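Local coordinates for Afp (PDB 2YJK), which binds iron at sites between subunits and probably stores it, as a twelve-subunit Dps protein of the ferritin family, at residues Lys31-Val36 / Ser88-Lys93; Asn38-His43 / Ser60-Ala65; Gln66-Thr71 / Ile142-Gly147; Ala73-Ala78 / Glu132-Ser137; Asp107-Ile112 / Trp153-His158. One frame throughout, in Å; residues are numbered along the deposited sequence.

Contact 1 of 5, residues Lys31-Val36 / Ser88-Lys93; sequences KMQALV and STMAEK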
# COMPACT_ATOMS: atom_id res chain seq x y z
N LYS C 31 -26.72 -8.29 20.94
CA LYS C 31 -25.74 -7.83 21.95
C LYS C 31 -24.48 -7.24 21.32
O LYS C 31 -23.92 -6.29 21.84
CB LYS C 31 -25.39 -8.95 22.91
CG LYS C 31 -26.64 -9.35 23.77
CD LYS C 31 -26.23 -10.16 24.93
CE LYS C 31 -27.36 -10.15 26.06
NZ LYS C 31 -28.59 -10.75 25.53
N MET C 32 -24.04 -7.81 20.22
CA MET C 32 -22.90 -7.25 19.50
C MET C 32 -23.20 -5.88 18.90
O MET C 32 -22.35 -5.03 18.90
CB MET C 32 -22.48 -8.19 18.44
CG MET C 32 -21.69 -9.44 18.98
SD MET C 32 -20.29 -9.03 20.10
CE MET C 32 -20.93 -9.73 21.55
N GLN C 33 -24.40 -5.68 18.37
CA GLN C 33 -24.76 -4.44 17.76
C GLN C 33 -25.00 -3.39 18.87
O GLN C 33 -24.66 -2.20 18.63
CB GLN C 33 -26.03 -4.64 16.87
CG GLN C 33 -26.42 -3.47 16.00
CD GLN C 33 -25.29 -3.06 15.03
OE1 GLN C 33 -24.62 -2.05 15.26
NE2 GLN C 33 -25.08 -3.84 13.98
N ALA C 34 -25.59 -3.79 20.01
CA ALA C 34 -25.70 -2.91 21.22
C ALA C 34 -24.30 -2.45 21.73
O ALA C 34 -24.12 -1.27 22.06
CB ALA C 34 -26.44 -3.63 22.37
N LEU C 35 -23.31 -3.37 21.71
CA LEU C 35 -21.95 -3.08 22.08
C LEU C 35 -21.26 -2.08 21.14
O LEU C 35 -20.48 -1.25 21.62
CB LEU C 35 -21.16 -4.38 22.16
CG LEU C 35 -19.77 -4.26 22.79
CD1 LEU C 35 -19.93 -3.82 24.22
CD2 LEU C 35 -18.79 -5.52 22.59
N VAL C 36 -21.63 -2.08 19.84
CA VAL C 36 -21.16 -1.01 18.94
C VAL C 36 -21.63 0.39 19.48
O VAL C 36 -20.82 1.34 19.61
CB VAL C 36 -21.70 -1.21 17.48
CG1 VAL C 36 -21.50 0.07 16.68
CG2 VAL C 36 -20.94 -2.40 16.76
N SER C 88 -35.33 -0.32 17.58
CA SER C 88 -36.42 -0.54 18.58
C SER C 88 -36.35 -1.94 19.21
O SER C 88 -36.38 -2.07 20.42
CB SER C 88 -37.79 -0.30 17.96
OG SER C 88 -38.01 -1.21 16.88
N THR C 89 -36.20 -2.97 18.37
CA THR C 89 -36.09 -4.35 18.79
C THR C 89 -34.84 -4.57 19.66
O THR C 89 -34.91 -5.18 20.76
CB THR C 89 -36.03 -5.25 17.51
OG1 THR C 89 -37.13 -4.93 16.64
CG2 THR C 89 -36.12 -6.78 17.83
N MET C 90 -33.69 -4.11 19.14
CA MET C 90 -32.42 -4.15 19.87
C MET C 90 -32.44 -3.53 21.26
O MET C 90 -31.91 -4.12 22.19
CB MET C 90 -31.29 -3.53 19.01
CG MET C 90 -29.98 -3.40 19.77
SD MET C 90 -28.69 -2.64 18.80
CE MET C 90 -29.11 -0.88 18.90
N ALA C 91 -33.01 -2.33 21.39
CA ALA C 91 -33.29 -1.69 22.69
C ALA C 91 -34.16 -2.54 23.63
O ALA C 91 -33.87 -2.63 24.85
CB ALA C 91 -33.96 -0.35 22.50
N GLU C 92 -35.23 -3.15 23.09
CA GLU C 92 -36.05 -4.08 23.89
C GLU C 92 -35.27 -5.31 24.38
O GLU C 92 -35.62 -5.84 25.39
CB GLU C 92 -37.26 -4.60 23.10
CG GLU C 92 -38.46 -3.63 22.98
CD GLU C 92 -39.29 -3.86 21.69
OE1 GLU C 92 -39.06 -4.87 20.95
OE2 GLU C 92 -40.19 -3.02 21.40
N LYS C 93 -34.26 -5.79 23.63
CA LYS C 93 -33.63 -7.08 23.93
C LYS C 93 -32.33 -6.90 24.67
O LYS C 93 -31.60 -7.85 24.89
CB LYS C 93 -33.38 -7.95 22.66
CG LYS C 93 -34.62 -8.48 21.90
CD LYS C 93 -35.45 -9.27 22.87
CE LYS C 93 -36.90 -9.35 22.48
NZ LYS C 93 -37.18 -10.61 21.78
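Met-90 leads the contact, its sulfur laid against helix 15-45: SD sits 3.5 Å from Ala-34 N and 3.7 Å from Gln-33 CG. Two extended torsions (chi1 174°, chi2 -178°) carry the chain straight out from helix 87-92. A bend at chi3 (79°) then turns CE aside, leaving SD rather than the terminal methyl as the nearest atom. The side chains of Met-90 and Gln-33 cross at about a right angle, and Ala-34 CB reaches SD more loosely, at 4.3 Å. Gln-33 offers its aliphatic part here, while its amide bends away to meet Gln-66 on helix 51-78. Further along, Lys-93 leaves helical geometry, and its carbonyl turns toward Lys-31: Lys-31 NZ is 4.2 Å from Lys-93 O, a proximity and not a bond. The ammonium has its salt bridge with Asp-122 on helix 105-130. Helix 87-92 is the short helix in the long connection between the second and third bundle helices, a feature of Dps proteins, and Met-90 also packs on Val-37 of a second subunit. The chemistry is thus mainly dispersive: one polarisable sulfur seated on helix backbone and aliphatic carbon, with the Lys-31 ammonium held by Asp-122 instead.

Contact 2 of 5, residues Asn38-His43 / Ser60-Ala65; sequences NGKQAH and SVVAHA. With OFE (Iron(II) oxide), chain B.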
# COMPACT_ATOMS: atom_id res chain seq x y z
N ASN C 38 -23.18 1.29 22.57
CA ASN C 38 -22.75 1.59 23.93
C ASN C 38 -21.22 1.72 24.09
O ASN C 38 -20.76 2.39 25.02
CB ASN C 38 -23.36 0.55 24.90
CG ASN C 38 -24.86 0.59 24.89
OD1 ASN C 38 -25.43 1.68 24.82
ND2 ASN C 38 -25.54 -0.60 24.94
N GLY C 39 -20.45 1.08 23.20
CA GLY C 39 -19.04 1.18 23.23
C GLY C 39 -18.65 2.56 22.70
O GLY C 39 -17.68 3.18 23.18
N LYS C 40 -19.37 3.04 21.68
CA LYS C 40 -19.07 4.39 21.20
C LYS C 40 -19.38 5.40 22.27
O LYS C 40 -18.59 6.31 22.48
CB LYS C 40 -19.82 4.75 19.92
CG LYS C 40 -19.12 4.22 18.67
CD LYS C 40 -17.82 5.07 18.34
CE LYS C 40 -17.44 4.88 16.90
NZ LYS C 40 -16.10 5.49 16.59
N GLN C 41 -20.51 5.22 22.94
CA GLN C 41 -20.83 5.99 24.10
C GLN C 41 -19.67 6.03 25.08
O GLN C 41 -19.33 7.11 25.50
CB GLN C 41 -22.12 5.46 24.79
CG GLN C 41 -22.40 6.05 26.17
CD GLN C 41 -22.91 7.52 26.13
OE1 GLN C 41 -23.06 8.13 25.06
NE2 GLN C 41 -23.11 8.10 27.30
N ALA C 42 -19.10 4.87 25.48
CA ALA C 42 -17.95 4.78 26.44
C ALA C 42 -16.72 5.49 25.82
O ALA C 42 -16.00 6.27 26.46
CB ALA C 42 -17.61 3.27 26.76
N HIS C 43 -16.54 5.29 24.52
CA HIS C 43 -15.44 5.88 23.76
C HIS C 43 -15.50 7.43 23.82
O HIS C 43 -14.47 8.07 24.07
CB HIS C 43 -15.58 5.34 22.35
CG HIS C 43 -14.69 5.98 21.35
ND1 HIS C 43 -13.33 5.69 21.26
CD2 HIS C 43 -14.95 6.89 20.39
CE1 HIS C 43 -12.81 6.39 20.27
NE2 HIS C 43 -13.78 7.11 19.72
N SER C 60 -11.50 -0.02 19.14
CA SER C 60 -11.16 -1.27 18.50
C SER C 60 -12.12 -2.40 18.92
O SER C 60 -12.52 -3.22 18.09
CB SER C 60 -9.65 -1.51 18.63
OG SER C 60 -9.43 -2.70 19.28
N VAL C 61 -12.66 -2.30 20.15
CA VAL C 61 -13.75 -3.17 20.65
C VAL C 61 -15.04 -2.99 19.84
O VAL C 61 -15.71 -3.94 19.51
CB VAL C 61 -14.03 -2.93 22.19
CG1 VAL C 61 -15.38 -3.46 22.67
CG2 VAL C 61 -12.83 -3.49 23.08
N VAL C 62 -15.38 -1.75 19.54
CA VAL C 62 -16.54 -1.40 18.74
C VAL C 62 -16.36 -1.98 17.33
O VAL C 62 -17.31 -2.55 16.78
CB VAL C 62 -16.65 0.15 18.69
CG1 VAL C 62 -17.52 0.62 17.53
CG2 VAL C 62 -17.17 0.72 19.99
N ALA C 63 -15.15 -1.83 16.74
CA ALA C 63 -14.89 -2.21 15.36
C ALA C 63 -15.05 -3.77 15.30
O ALA C 63 -15.76 -4.26 14.43
CB ALA C 63 -13.50 -1.74 14.90
N HIS C 64 -14.50 -4.50 16.30
CA HIS C 64 -14.75 -5.95 16.46
C HIS C 64 -16.23 -6.29 16.62
O HIS C 64 -16.75 -7.17 15.90
CB HIS C 64 -13.95 -6.52 17.62
CG HIS C 64 -12.46 -6.46 17.40
ND1 HIS C 64 -11.54 -6.53 18.42
CD2 HIS C 64 -11.74 -6.26 16.27
CE1 HIS C 64 -10.32 -6.42 17.93
NE2 HIS C 64 -10.42 -6.25 16.62
N ALA C 65 -16.94 -5.62 17.56
CA ALA C 65 -18.34 -5.94 17.78
C ALA C 65 -19.14 -5.80 16.44
O ALA C 65 -19.93 -6.69 16.07
CB ALA C 65 -18.97 -5.03 18.94
FE OFE B . -13.90 8.67 17.75
O OFE B . -13.89 6.85 16.05
O HOH W 1 -11.62 9.24 17.99
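Val-62 of helix 51-78 wedges onto Gly-39 and Lys-40 of helix 15-45, two neighbouring helices of the ferritin four-helix bundle. Its CG2 rests on the backbone, 3.6 Å from both Gly-39 C and Lys-40 N, and CG1 meets Lys-40 CG at 4.1 Å. At Gly-39, which has no side chain, the backbones come close, with Gly-39 CA 5.8 Å from Val-62 CA. The Lys-40 chain bends at chi2 (-74°) and then runs out to the iron site, where NZ lies 2.7 Å from the oxygen of the bound iron oxide. That ammonium is salt-bridged to Asp-59 and to Asp-70 of a second subunit; that Asp-70 and Glu-74 of the same subunit are iron ligands as well. A ring stack with His-55 and a hydrogen bond from ND1 to His-55 O hold the His-43 imidazole. The iron lies in the plane of that ring, 2.5 Å from His-43 NE2, with a water at 2.4 Å from the metal.

Contact 3 of 5, residues Gln66-Thr71 / Ile142-Gly147; sequences QDYADT and IEIKRG. With OFE (Iron(II) oxide), chain P.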
# COMPACT_ATOMS: atom_id res chain seq x y z
N GLN C 66 -18.91 -4.70 15.73
CA GLN C 66 -19.57 -4.51 14.45
C GLN C 66 -19.28 -5.67 13.48
O GLN C 66 -20.19 -6.12 12.86
CB GLN C 66 -19.22 -3.16 13.76
CG GLN C 66 -20.11 -2.90 12.52
CD GLN C 66 -21.62 -2.76 12.90
OE1 GLN C 66 -22.44 -3.72 12.77
NE2 GLN C 66 -21.97 -1.61 13.44
N ASP C 67 -18.04 -6.13 13.38
CA ASP C 67 -17.73 -7.26 12.50
C ASP C 67 -18.46 -8.49 12.96
O ASP C 67 -19.07 -9.18 12.16
CB ASP C 67 -16.23 -7.54 12.40
CG ASP C 67 -15.50 -6.49 11.55
OD1 ASP C 67 -16.07 -5.97 10.52
OD2 ASP C 67 -14.32 -6.16 11.90
N TYR C 68 -18.45 -8.73 14.25
CA TYR C 68 -19.12 -9.93 14.80
C TYR C 68 -20.60 -9.91 14.58
O TYR C 68 -21.17 -10.93 14.22
CB TYR C 68 -18.80 -10.13 16.28
CG TYR C 68 -17.32 -10.28 16.57
CD1 TYR C 68 -16.43 -10.87 15.61
CD2 TYR C 68 -16.80 -9.82 17.78
CE1 TYR C 68 -15.09 -10.98 15.89
CE2 TYR C 68 -15.42 -9.94 18.06
CZ TYR C 68 -14.61 -10.52 17.14
OH TYR C 68 -13.28 -10.58 17.45
N ALA C 69 -21.22 -8.73 14.73
CA ALA C 69 -22.68 -8.60 14.51
C ALA C 69 -22.97 -8.98 13.04
O ALA C 69 -23.87 -9.79 12.75
CB ALA C 69 -23.18 -7.15 14.84
N ASP C 70 -22.16 -8.44 12.13
CA ASP C 70 -22.33 -8.77 10.69
C ASP C 70 -22.15 -10.21 10.31
O ASP C 70 -22.89 -10.69 9.48
CB ASP C 70 -21.33 -8.10 9.79
CG ASP C 70 -21.81 -6.81 9.33
OD1 ASP C 70 -21.63 -5.93 10.24
OD2 ASP C 70 -22.39 -6.70 8.13
N THR C 71 -21.11 -10.84 10.85
CA THR C 71 -20.89 -12.27 10.57
C THR C 71 -22.06 -13.13 11.12
O THR C 71 -22.44 -14.13 10.51
CB THR C 71 -19.60 -12.73 11.24
OG1 THR C 71 -18.54 -11.87 10.82
CG2 THR C 71 -19.24 -14.14 10.78
N ILE C 142 -18.09 -19.89 17.74
CA ILE C 142 -16.73 -20.10 18.25
C ILE C 142 -15.77 -18.98 17.86
O ILE C 142 -15.01 -18.45 18.71
CB ILE C 142 -16.15 -21.48 17.83
CG1 ILE C 142 -16.79 -22.58 18.70
CG2 ILE C 142 -14.66 -21.46 18.11
CD1 ILE C 142 -16.64 -24.03 18.10
N GLU C 143 -15.78 -18.61 16.57
CA GLU C 143 -14.88 -17.57 16.10
C GLU C 143 -15.20 -16.22 16.85
O GLU C 143 -14.28 -15.53 17.31
CB GLU C 143 -15.04 -17.41 14.59
CG GLU C 143 -14.37 -16.15 13.97
CD GLU C 143 -14.83 -15.97 12.52
OE1 GLU C 143 -14.47 -16.82 11.70
OE2 GLU C 143 -15.59 -15.01 12.21
N ILE C 144 -16.46 -15.84 16.97
CA ILE C 144 -16.76 -14.61 17.69
C ILE C 144 -16.36 -14.70 19.22
O ILE C 144 -15.79 -13.75 19.80
CB ILE C 144 -18.28 -14.25 17.62
CG1 ILE C 144 -18.73 -13.90 16.17
CG2 ILE C 144 -18.57 -13.06 18.58
CD1 ILE C 144 -20.26 -14.02 15.94
N LYS C 145 -16.66 -15.85 19.88
CA LYS C 145 -16.17 -16.04 21.27
C LYS C 145 -14.63 -15.86 21.48
O LYS C 145 -14.20 -15.25 22.47
CB LYS C 145 -16.63 -17.37 21.86
CG LYS C 145 -16.55 -17.31 23.38
CD LYS C 145 -17.09 -18.61 24.02
CE LYS C 145 -17.17 -18.50 25.60
NZ LYS C 145 -15.86 -18.25 26.20
N ARG C 146 -13.82 -16.37 20.58
CA ARG C 146 -12.35 -16.17 20.70
C ARG C 146 -12.01 -14.68 20.72
O ARG C 146 -11.25 -14.23 21.60
CB ARG C 146 -11.56 -16.83 19.56
CG ARG C 146 -11.47 -18.33 19.71
CD ARG C 146 -10.77 -18.90 18.52
NE ARG C 146 -9.42 -18.35 18.36
CZ ARG C 146 -8.59 -18.73 17.40
NH1 ARG C 146 -8.94 -19.67 16.55
NH2 ARG C 146 -7.41 -18.16 17.27
N GLY C 147 -12.55 -13.94 19.76
CA GLY C 147 -12.31 -12.48 19.71
C GLY C 147 -12.83 -11.73 20.93
O GLY C 147 -12.15 -10.84 21.42
FE OFE P . -22.11 -7.17 5.62
O OFE P . -20.78 -5.53 6.11
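The hydroxyl of Tyr-68 presses on backbone: Tyr-68 OH is only 3.1 Å from Gly-147 CA, a tight approach made at a glycine, which has no side chain to stand in the way. The glycine carbon stands oblique to the ring. Closer to the root of the tyrosine, both branches of Ile-144 bear on it, CG2 at 3.7 Å from Tyr-68 CG and CG1 at 3.8 Å from Tyr-68 CD1, and Ile-144 O lies over one face of the ring. The two side chains slide past each other in opposite directions; Tyr-68 CG lies beside its own backbone N, opposite the carbonyl carbon (chi1 -59°). One turn on, Thr-71 turns CG2 toward Glu-143, 4.0 Å from OE2, while Thr-71 OG1 bonds back to Asp-67 O at 3.1 Å from above the carbonyl plane. The Glu-143 carboxylate has its salt bridge with Arg-146 of a fourth subunit. On another side of helix 51-78, Asp-70 OD2 ligates iron at 2.6 Å, joined by Glu-74 and by His-43 of a second subunit; Trp-44 of that subunit also bonds to OD2. The short segments run almost antiparallel, 170° between directions and 10.5 Å between axes. Around them in the four-helix bundle, Tyr-68 also packs on Met-32 of helix 15-45 and Ile-144 on Leu-123 of helix 105-130.

Contact 4 of 5, residues Ala73-Ala78 / Glu132-Ser137; sequences AERIVA and EVDLTS. With OFE (Iron(II) oxide), chain P.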
# COMPACT_ATOMS: atom_id res chain seq x y z
N ALA C 73 -25.15 -12.06 11.71
CA ALA C 73 -26.38 -11.70 10.98
C ALA C 73 -26.39 -12.39 9.64
O ALA C 73 -27.42 -12.94 9.18
CB ALA C 73 -26.49 -10.15 10.82
N GLU C 74 -25.24 -12.41 9.00
CA GLU C 74 -25.24 -12.84 7.61
C GLU C 74 -25.28 -14.34 7.55
O GLU C 74 -25.74 -14.91 6.57
CB GLU C 74 -24.04 -12.24 6.85
CG GLU C 74 -24.25 -10.69 6.77
CD GLU C 74 -23.27 -9.97 5.84
OE1 GLU C 74 -22.23 -10.57 5.41
OE2 GLU C 74 -23.56 -8.79 5.51
N ARG C 75 -24.73 -14.96 8.56
CA ARG C 75 -24.92 -16.40 8.71
C ARG C 75 -26.43 -16.73 8.84
O ARG C 75 -26.90 -17.69 8.18
CB ARG C 75 -24.12 -16.95 9.93
CG ARG C 75 -24.34 -18.46 10.20
CD ARG C 75 -23.69 -19.23 9.07
NE ARG C 75 -24.09 -20.61 9.10
CZ ARG C 75 -23.97 -21.45 8.07
NH1 ARG C 75 -23.44 -21.05 6.88
NH2 ARG C 75 -24.41 -22.67 8.26
N ILE C 76 -27.20 -15.98 9.65
CA ILE C 76 -28.67 -16.21 9.74
C ILE C 76 -29.38 -16.02 8.40
O ILE C 76 -30.22 -16.82 7.97
CB ILE C 76 -29.33 -15.30 10.79
CG1 ILE C 76 -28.87 -15.68 12.21
CG2 ILE C 76 -30.89 -15.39 10.68
CD1 ILE C 76 -29.04 -14.56 13.21
N VAL C 77 -29.01 -14.95 7.71
CA VAL C 77 -29.65 -14.61 6.46
C VAL C 77 -29.28 -15.63 5.37
O VAL C 77 -30.16 -16.03 4.61
CB VAL C 77 -29.36 -13.15 6.04
CG1 VAL C 77 -30.02 -12.88 4.59
CG2 VAL C 77 -30.03 -12.17 7.15
N ALA C 78 -28.02 -16.08 5.37
CA ALA C 78 -27.53 -17.05 4.38
C ALA C 78 -28.27 -18.36 4.47
O ALA C 78 -28.33 -19.09 3.48
CB ALA C 78 -25.97 -17.33 4.58
N GLU C 132 -25.14 -30.01 18.37
CA GLU C 132 -25.83 -31.17 17.82
C GLU C 132 -26.51 -30.92 16.49
O GLU C 132 -27.01 -31.85 15.90
CB GLU C 132 -26.81 -31.79 18.85
CG GLU C 132 -26.07 -32.62 19.99
CD GLU C 132 -25.09 -33.71 19.43
OE1 GLU C 132 -24.24 -33.38 18.55
OE2 GLU C 132 -25.18 -34.89 19.87
N VAL C 133 -26.48 -29.69 16.00
CA VAL C 133 -27.42 -29.28 14.95
C VAL C 133 -26.81 -28.69 13.66
O VAL C 133 -27.24 -29.06 12.54
CB VAL C 133 -28.46 -28.29 15.56
CG1 VAL C 133 -29.52 -27.93 14.56
CG2 VAL C 133 -29.08 -28.90 16.85
N ASP C 134 -25.83 -27.77 13.81
CA ASP C 134 -25.17 -27.17 12.67
C ASP C 134 -23.78 -26.71 13.07
O ASP C 134 -23.61 -25.64 13.64
CB ASP C 134 -25.97 -25.98 12.16
CG ASP C 134 -25.28 -25.23 10.96
OD1 ASP C 134 -24.45 -25.84 10.20
OD2 ASP C 134 -25.63 -24.02 10.76
N LEU C 135 -22.79 -27.52 12.74
CA LEU C 135 -21.38 -27.25 13.00
C LEU C 135 -20.85 -26.00 12.31
O LEU C 135 -19.95 -25.33 12.83
CB LEU C 135 -20.55 -28.50 12.64
CG LEU C 135 -20.84 -29.66 13.63
CD1 LEU C 135 -20.00 -30.97 13.41
CD2 LEU C 135 -20.62 -29.18 15.06
N THR C 136 -21.39 -25.67 11.13
CA THR C 136 -20.97 -24.47 10.43
C THR C 136 -21.39 -23.21 11.20
O THR C 136 -20.59 -22.30 11.35
CB THR C 136 -21.45 -24.50 8.96
OG1 THR C 136 -20.97 -25.69 8.36
CG2 THR C 136 -20.89 -23.31 8.13
N SER C 137 -22.61 -23.18 11.73
CA SER C 137 -23.02 -22.01 12.52
C SER C 137 -22.29 -21.98 13.84
O SER C 137 -22.08 -20.89 14.43
CB SER C 137 -24.56 -21.95 12.77
OG SER C 137 -25.29 -21.89 11.54
FE OFE P . -22.11 -7.17 5.62
O OFE P . -20.78 -5.53 6.11
O HOH W 2 -25.20 -25.24 7.39
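Arg-75 points its guanidinium edge at Ser-137 and Asp-134 and one of its faces at Thr-136. Arg-75 NE donates to Ser-137 OG at 3.0 Å, nearly straight (173°) and in the guanidinium plane. Arg-75 NH2 forms a salt bridge to Asp-134 OD2 at 3.1 Å, meeting the syn lone pair although the carboxylate plane is turned 38° from the guanidinium. Thr-136 crosses at about a right angle, its CG2 3.6 Å from Arg-75 CZ, offset toward the rim of the flat group. Asp-134 is also the N-cap of helix 135-156, its OD1 accepting weakly from Thr-136 N. The arginine therefore ties the C-terminal part of helix 51-78 to the start of the last helix of the ferritin bundle. A water lies between Asp-134 OD1, to which it donates, and Arg-75 NH2, whose bond to it is weak. Arg-75 NH1 has a second carboxylate, Asp-149 of a fourth subunit. The preceding residue faces differently: Glu-74 OE2 binds iron at 2.2 Å.

Contact 5 of 5, residues Asp107-Ile112 / Trp153-His158; sequences DEIKAI and WFLLAH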
# COMPACT_ATOMS: atom_id res chain seq x y z
N ASP C 107 -14.32 3.00 35.30
CA ASP C 107 -15.74 2.72 35.37
C ASP C 107 -16.28 2.32 34.01
O ASP C 107 -17.12 1.41 33.91
CB ASP C 107 -16.49 3.93 35.90
CG ASP C 107 -16.15 4.22 37.39
OD1 ASP C 107 -16.14 3.27 38.24
OD2 ASP C 107 -15.90 5.42 37.69
N GLU C 108 -15.78 2.99 32.98
CA GLU C 108 -16.11 2.62 31.61
C GLU C 108 -15.66 1.14 31.37
O GLU C 108 -16.37 0.38 30.78
CB GLU C 108 -15.42 3.55 30.58
CG GLU C 108 -15.87 5.00 30.54
CD GLU C 108 -17.34 5.22 30.15
OE1 GLU C 108 -18.09 4.24 29.90
OE2 GLU C 108 -17.76 6.41 30.08
N ILE C 109 -14.49 0.74 31.81
CA ILE C 109 -14.01 -0.60 31.49
C ILE C 109 -14.95 -1.57 32.22
O ILE C 109 -15.39 -2.54 31.61
CB ILE C 109 -12.60 -0.83 31.98
CG1 ILE C 109 -11.61 -0.06 31.13
CG2 ILE C 109 -12.29 -2.33 32.06
CD1 ILE C 109 -10.21 -0.33 31.57
N LYS C 110 -15.24 -1.32 33.49
CA LYS C 110 -16.21 -2.19 34.20
C LYS C 110 -17.54 -2.29 33.51
O LYS C 110 -18.10 -3.39 33.39
CB LYS C 110 -16.47 -1.78 35.68
CG LYS C 110 -15.24 -1.86 36.57
CD LYS C 110 -15.52 -1.22 37.95
CE LYS C 110 -14.42 -1.60 38.95
NZ LYS C 110 -14.19 -0.55 40.03
N ALA C 111 -18.09 -1.15 33.07
CA ALA C 111 -19.42 -1.18 32.39
C ALA C 111 -19.34 -2.07 31.13
O ALA C 111 -20.27 -2.83 30.86
CB ALA C 111 -19.87 0.23 32.02
N ILE C 112 -18.26 -1.93 30.36
CA ILE C 112 -18.11 -2.67 29.07
C ILE C 112 -17.82 -4.18 29.28
O ILE C 112 -18.34 -5.03 28.57
CB ILE C 112 -17.00 -2.04 28.14
CG1 ILE C 112 -17.43 -0.65 27.63
CG2 ILE C 112 -16.60 -2.95 26.97
CD1 ILE C 112 -18.61 -0.69 26.71
N TRP C 153 -10.02 -9.69 27.97
CA TRP C 153 -8.76 -9.71 28.66
C TRP C 153 -8.09 -8.32 28.58
O TRP C 153 -7.65 -7.80 29.61
CB TRP C 153 -7.88 -10.83 28.09
CG TRP C 153 -6.37 -10.65 28.30
CD1 TRP C 153 -5.75 -10.31 29.46
CD2 TRP C 153 -5.32 -10.82 27.31
NE1 TRP C 153 -4.38 -10.21 29.25
CE2 TRP C 153 -4.09 -10.54 27.95
CE3 TRP C 153 -5.32 -11.17 25.92
CZ2 TRP C 153 -2.83 -10.60 27.28
CZ3 TRP C 153 -4.06 -11.24 25.24
CH2 TRP C 153 -2.84 -10.96 25.93
N PHE C 154 -8.01 -7.75 27.37
CA PHE C 154 -7.40 -6.44 27.20
C PHE C 154 -8.04 -5.38 28.08
O PHE C 154 -7.33 -4.57 28.64
CB PHE C 154 -7.46 -5.99 25.76
CG PHE C 154 -6.46 -6.66 24.88
CD1 PHE C 154 -5.70 -7.73 25.31
CD2 PHE C 154 -6.32 -6.26 23.56
CE1 PHE C 154 -4.77 -8.34 24.46
CE2 PHE C 154 -5.39 -6.88 22.72
CZ PHE C 154 -4.62 -7.92 23.20
N LEU C 155 -9.35 -5.45 28.26
CA LEU C 155 -10.07 -4.54 29.13
C LEU C 155 -9.76 -4.86 30.58
O LEU C 155 -9.30 -3.98 31.32
CB LEU C 155 -11.58 -4.56 28.81
CG LEU C 155 -11.91 -3.85 27.48
CD1 LEU C 155 -13.17 -4.37 26.86
CD2 LEU C 155 -12.01 -2.32 27.60
N LEU C 156 -9.90 -6.12 30.98
CA LEU C 156 -9.77 -6.49 32.37
C LEU C 156 -8.32 -6.40 32.89
O LEU C 156 -8.13 -6.16 34.06
CB LEU C 156 -10.32 -7.89 32.60
CG LEU C 156 -11.31 -8.25 33.68
CD1 LEU C 156 -12.23 -7.05 34.21
CD2 LEU C 156 -12.13 -9.50 33.22
N ALA C 157 -7.32 -6.58 32.02
CA ALA C 157 -5.91 -6.57 32.47
C ALA C 157 -5.54 -5.23 33.15
O ALA C 157 -4.63 -5.20 33.97
CB ALA C 157 -4.93 -6.89 31.25
N HIS C 158 -6.28 -4.15 32.83
CA HIS C 158 -6.03 -2.80 33.35
C HIS C 158 -6.43 -2.63 34.84
O HIS C 158 -6.06 -1.63 35.43
CB HIS C 158 -6.79 -1.72 32.58
CG HIS C 158 -6.23 -1.43 31.22
ND1 HIS C 158 -6.63 -2.11 30.09
CD2 HIS C 158 -5.27 -0.55 30.83
CE1 HIS C 158 -5.97 -1.63 29.04
NE2 HIS C 158 -5.14 -0.69 29.46
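Helices 105-130 and 135-156 come close here, Ile-109 CA lying 6.1 Å from Leu-155 CA, near the C-terminal end of the second helix. Ile-109 carries much of the contact. Its CG2 branch rests on Leu-155 O at 3.5 Å and on Leu-155 CB at 4.0 Å. The other branch, set beside the backbone N and extended (chi2 -178°), reaches past the same carbonyl to bring CD1 within 3.8 Å of His-158 CB. Ile-109 and His-158 cross at about a right angle, and CD1 stands oblique to the imidazole. One turn later, Ile-112 CG2 meets Leu-155 CD1 at 3.7 Å, while Ile-112 CG1 packs on Ala-42, and the side chain also touches Leu-58. The His-158 ring is turned back on the preceding turn: ND1 donates weakly to Phe-154 O at 2.9 Å, and Leu-155 O lies in the ring plane at its edge. Just beside the contact, Trp-153 and Phe-154 face a fifth subunit, their rings meeting its Phe-51 and His-55. Ile-109 and His-158 also touch Ile-54, and Leu-155 touches Val-61, both on helix 51-78. Such interlocking branched aliphatic side chains, drawn from several helices, form the hydrophobic interior of the ferritin-like four-helix bundle.

Overall arrangement
Helix 51-78 links contacts 2, 3 and 4 in turn, with contacts 2 and 4 on opposite sides of the chain's centre, their centres 25 Å apart. Contacts 2, 3 and 4 supply iron ligands: His-43 comes from contact 2, Asp-70 from contact 3 and Glu-74 from contact 4. Each metal is shared between subunits, so the chain contributes to two sites, an inter-subunit architecture shared with other Dps proteins. Contact 1 adjoins contact 3 through a probable hydrogen bond from Gln-33 NE2 to Gln-66 OE1, 2.9 Å. Contact 5 packs against contact 2, centres 12 Å apart, but lies about 30 Å from contact 4, centre to centre.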